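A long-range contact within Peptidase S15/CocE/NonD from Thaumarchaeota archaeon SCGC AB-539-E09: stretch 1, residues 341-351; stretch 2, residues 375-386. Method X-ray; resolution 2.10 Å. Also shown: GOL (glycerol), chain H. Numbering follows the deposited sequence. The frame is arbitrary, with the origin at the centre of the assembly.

Stretch 1, residues 341-351: LQFEGDTGGWF
Stretch 2, residues 375-386: VLSYETGANAWH

How does stretch 1 enter the contact? It begins as a short strand, Leu341 and Gln342, that only grazes a hairpin whose strands, 375-379 and 384-386, pair through Ser377 N to His386 O (3.1 Å) and His386 N to Ser377 O (2.8 Å). Gln342 (phi/psi -116/126) points its CA-to-CB bond away from the hairpin. A glycerol bridges the gap: its O2 donates to Gln342 O (3.3 Å) and accepts from Asn383 ND2 (2.8 Å), while its O1 donates to Asn383 OD1 (2.9 Å).

What fixes the loop at Phe343 and Glu344? Phe343 (-102/163, chi1 m, chi2 -54°) packs CB 4.1 Å from Tyr378 CZ and presents its ring edge to Asn383 OD1. Tyr378 (chi1 t, chi2 -81°) places its hydroxyl where Glu344 N donates to OH at 3.2 Å, nearly linearly at 169°; OH in turn donates to Asn383 OD1 (2.9 Å), so one hydroxyl links loop and hairpin turn. Glu344 (-79/87, chi1 m) and Asn383 (57/57, chi1 m) have CA atoms 6.1 Å apart, with Glu344 CG 3.8 Å from Asn383 CB.

How does the chain turn into the helix? Gly345 has positive phi (81/-175), and Asp346 (-77/90, chi1 t) caps the helix, its OD1 accepting from Gly349 N at 3.0 Å. Helical Thr347 (-64/-32, chi1 p) then sets CG2 3.7 Å from Tyr378 CE2, with their CA atoms 8.9 Å apart.

What closes the contact along the helix? Trp350 (-64/-44, chi1 t, chi2 86°) stacks face-to-face on Trp385 (-86/135, chi1 m, chi2 105°): its six-membered ring lies over the five-membered ring, centroids 4.2 Å apart and planes at 25°, with Trp350 CE3 3.4 Å from Trp385 NE1. At the Trp350 ring edge, CZ3 meets Leu376 CD2 at 4.3 Å.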

# COMPACT_ATOMS: atom_id res chain seq x y z
N LEU A 341 -3.21 16.05 5.97
CA LEU A 341 -4.28 16.79 6.64
C LEU A 341 -5.61 16.07 6.52
O LEU A 341 -6.00 15.67 5.43
CB LEU A 341 -4.42 18.22 6.08
CG LEU A 341 -3.16 19.08 6.00
CD1 LEU A 341 -3.49 20.47 5.52
CD2 LEU A 341 -2.46 19.18 7.35
N GLN A 342 -6.32 15.92 7.65
CA GLN A 342 -7.63 15.26 7.70
C GLN A 342 -8.71 16.24 8.12
O GLN A 342 -8.57 16.92 9.14
CB GLN A 342 -7.59 14.04 8.64
CG GLN A 342 -6.74 12.90 8.10
CD GLN A 342 -6.56 11.80 9.10
OE1 GLN A 342 -5.94 11.97 10.15
NE2 GLN A 342 -7.05 10.62 8.77
N PHE A 343 -9.77 16.35 7.31
CA PHE A 343 -10.87 17.29 7.54
C PHE A 343 -12.08 16.56 8.12
O PHE A 343 -12.12 15.32 8.10
CB PHE A 343 -11.22 18.04 6.23
CG PHE A 343 -10.01 18.60 5.50
CD1 PHE A 343 -9.09 19.42 6.15
CD2 PHE A 343 -9.78 18.28 4.16
CE1 PHE A 343 -7.96 19.91 5.48
CE2 PHE A 343 -8.65 18.77 3.49
CZ PHE A 343 -7.76 19.59 4.15
N GLU A 344 -13.03 17.31 8.70
CA GLU A 344 -14.20 16.71 9.35
C GLU A 344 -15.25 16.28 8.32
O GLU A 344 -16.16 17.04 7.99
CB GLU A 344 -14.79 17.66 10.41
CG GLU A 344 -14.05 17.62 11.73
CD GLU A 344 -14.24 16.34 12.53
OE1 GLU A 344 -15.30 16.21 13.19
OE2 GLU A 344 -13.33 15.48 12.50
N GLY A 345 -15.08 15.06 7.81
CA GLY A 345 -15.97 14.46 6.83
C GLY A 345 -15.68 14.91 5.41
O GLY A 345 -14.72 15.64 5.17
N ASP A 346 -16.52 14.47 4.46
CA ASP A 346 -16.40 14.85 3.06
C ASP A 346 -16.93 16.28 2.88
O ASP A 346 -18.12 16.48 2.62
CB ASP A 346 -17.13 13.84 2.14
CG ASP A 346 -17.12 14.19 0.66
OD1 ASP A 346 -16.36 15.10 0.27
OD2 ASP A 346 -17.88 13.56 -0.10
N THR A 347 -16.02 17.27 3.02
CA THR A 347 -16.33 18.71 2.91
C THR A 347 -16.81 19.08 1.49
O THR A 347 -17.61 20.01 1.35
CB THR A 347 -15.11 19.55 3.31
OG1 THR A 347 -14.03 19.27 2.41
CG2 THR A 347 -14.66 19.29 4.75
N GLY A 348 -16.30 18.38 0.48
CA GLY A 348 -16.66 18.58 -0.92
C GLY A 348 -18.10 18.19 -1.17
O GLY A 348 -18.91 19.01 -1.61
N GLY A 349 -18.43 16.94 -0.82
CA GLY A 349 -19.78 16.40 -0.91
C GLY A 349 -20.77 17.14 -0.03
O GLY A 349 -21.93 17.31 -0.42
N TRP A 350 -20.31 17.60 1.17
CA TRP A 350 -21.15 18.37 2.10
C TRP A 350 -21.57 19.70 1.47
O TRP A 350 -22.72 20.10 1.60
CB TRP A 350 -20.43 18.63 3.44
CG TRP A 350 -21.24 19.46 4.40
CD1 TRP A 350 -22.18 19.01 5.28
CD2 TRP A 350 -21.23 20.89 4.51
NE1 TRP A 350 -22.76 20.08 5.94
CE2 TRP A 350 -22.20 21.24 5.48
CE3 TRP A 350 -20.51 21.92 3.88
CZ2 TRP A 350 -22.45 22.57 5.84
CZ3 TRP A 350 -20.77 23.24 4.23
CH2 TRP A 350 -21.72 23.55 5.20
N PHE A 351 -20.61 20.40 0.81
CA PHE A 351 -20.88 21.68 0.17
C PHE A 351 -21.90 21.53 -0.98
O PHE A 351 -22.82 22.34 -1.07
CB PHE A 351 -19.58 22.35 -0.35
CG PHE A 351 -19.83 23.37 -1.44
CD1 PHE A 351 -20.42 24.60 -1.14
CD2 PHE A 351 -19.57 23.06 -2.77
CE1 PHE A 351 -20.72 25.51 -2.15
CE2 PHE A 351 -19.87 23.98 -3.78
CZ PHE A 351 -20.44 25.19 -3.47
N VAL A 375 -20.22 34.93 2.97
CA VAL A 375 -18.98 34.17 2.92
C VAL A 375 -19.12 32.90 3.77
O VAL A 375 -19.54 32.96 4.93
CB VAL A 375 -17.75 35.03 3.34
CG1 VAL A 375 -16.48 34.17 3.44
CG2 VAL A 375 -17.53 36.19 2.38
N LEU A 376 -18.81 31.75 3.17
CA LEU A 376 -18.81 30.45 3.83
C LEU A 376 -17.37 29.96 3.81
O LEU A 376 -16.84 29.64 2.75
CB LEU A 376 -19.78 29.48 3.12
CG LEU A 376 -20.02 28.12 3.78
CD1 LEU A 376 -20.60 28.26 5.19
CD2 LEU A 376 -20.94 27.28 2.92
N SER A 377 -16.69 30.06 4.96
CA SER A 377 -15.27 29.75 5.06
C SER A 377 -14.99 28.58 5.99
O SER A 377 -15.48 28.54 7.12
CB SER A 377 -14.49 30.98 5.53
OG SER A 377 -13.14 30.68 5.82
N TYR A 378 -14.19 27.62 5.51
CA TYR A 378 -13.76 26.49 6.31
C TYR A 378 -12.43 26.83 6.94
O TYR A 378 -11.48 27.19 6.24
CB TYR A 378 -13.65 25.21 5.47
CG TYR A 378 -13.35 23.96 6.27
CD1 TYR A 378 -12.05 23.65 6.67
CD2 TYR A 378 -14.35 23.04 6.57
CE1 TYR A 378 -11.76 22.48 7.37
CE2 TYR A 378 -14.08 21.87 7.28
CZ TYR A 378 -12.78 21.59 7.67
OH TYR A 378 -12.50 20.42 8.33
N GLU A 379 -12.36 26.75 8.27
CA GLU A 379 -11.16 27.06 9.02
C GLU A 379 -10.38 25.79 9.29
O GLU A 379 -10.88 24.89 9.97
CB GLU A 379 -11.54 27.77 10.34
CG GLU A 379 -10.35 28.32 11.11
CD GLU A 379 -10.70 28.98 12.43
OE1 GLU A 379 -11.84 28.80 12.91
OE2 GLU A 379 -9.82 29.68 12.99
N THR A 380 -9.14 25.71 8.76
CA THR A 380 -8.26 24.56 8.99
C THR A 380 -7.70 24.65 10.41
O THR A 380 -7.74 25.72 11.03
CB THR A 380 -7.17 24.45 7.89
OG1 THR A 380 -6.55 25.72 7.69
CG2 THR A 380 -7.73 23.93 6.57
N GLY A 381 -7.27 23.52 10.96
CA GLY A 381 -6.82 23.43 12.35
C GLY A 381 -8.00 23.19 13.27
O GLY A 381 -8.06 22.17 13.96
N ALA A 382 -8.98 24.13 13.26
CA ALA A 382 -10.22 24.04 14.04
C ALA A 382 -11.22 23.08 13.37
O ALA A 382 -12.06 22.50 14.06
CB ALA A 382 -10.84 25.42 14.20
N ASN A 383 -11.13 22.93 12.02
CA ASN A 383 -11.98 22.06 11.18
C ASN A 383 -13.48 22.40 11.33
O ASN A 383 -14.29 21.54 11.68
CB ASN A 383 -11.70 20.57 11.48
CG ASN A 383 -10.34 20.12 11.05
OD1 ASN A 383 -10.00 20.12 9.86
ND2 ASN A 383 -9.52 19.73 12.00
N ALA A 384 -13.83 23.66 11.05
CA ALA A 384 -15.21 24.13 11.17
C ALA A 384 -15.57 25.12 10.08
O ALA A 384 -14.74 25.95 9.69
CB ALA A 384 -15.44 24.75 12.54
N TRP A 385 -16.83 25.04 9.60
CA TRP A 385 -17.39 25.96 8.61
C TRP A 385 -17.94 27.17 9.34
O TRP A 385 -18.61 27.02 10.37
CB TRP A 385 -18.50 25.28 7.79
CG TRP A 385 -18.02 24.35 6.71
CD1 TRP A 385 -18.04 22.99 6.74
CD2 TRP A 385 -17.54 24.73 5.41
NE1 TRP A 385 -17.57 22.49 5.54
CE2 TRP A 385 -17.25 23.53 4.71
CE3 TRP A 385 -17.28 25.96 4.78
CZ2 TRP A 385 -16.73 23.53 3.42
CZ3 TRP A 385 -16.77 25.95 3.49
CH2 TRP A 385 -16.50 24.75 2.82
N HIS A 386 -17.66 28.37 8.83
CA HIS A 386 -18.14 29.60 9.47
C HIS A 386 -18.99 30.42 8.52
O HIS A 386 -18.75 30.43 7.31
CB HIS A 386 -16.96 30.45 9.96
CG HIS A 386 -16.08 29.76 10.95
ND1 HIS A 386 -16.46 29.58 12.27
CD2 HIS A 386 -14.83 29.25 10.79
CE1 HIS A 386 -15.46 28.96 12.85
NE2 HIS A 386 -14.45 28.74 12.01
C1 GOL H . -5.96 20.61 9.85
O1 GOL H . -7.23 20.63 9.20
C2 GOL H . -5.76 19.35 10.66
O2 GOL H . -7.01 18.92 11.20
C3 GOL H . -5.17 18.25 9.81
O3 GOL H . -5.00 17.06 10.56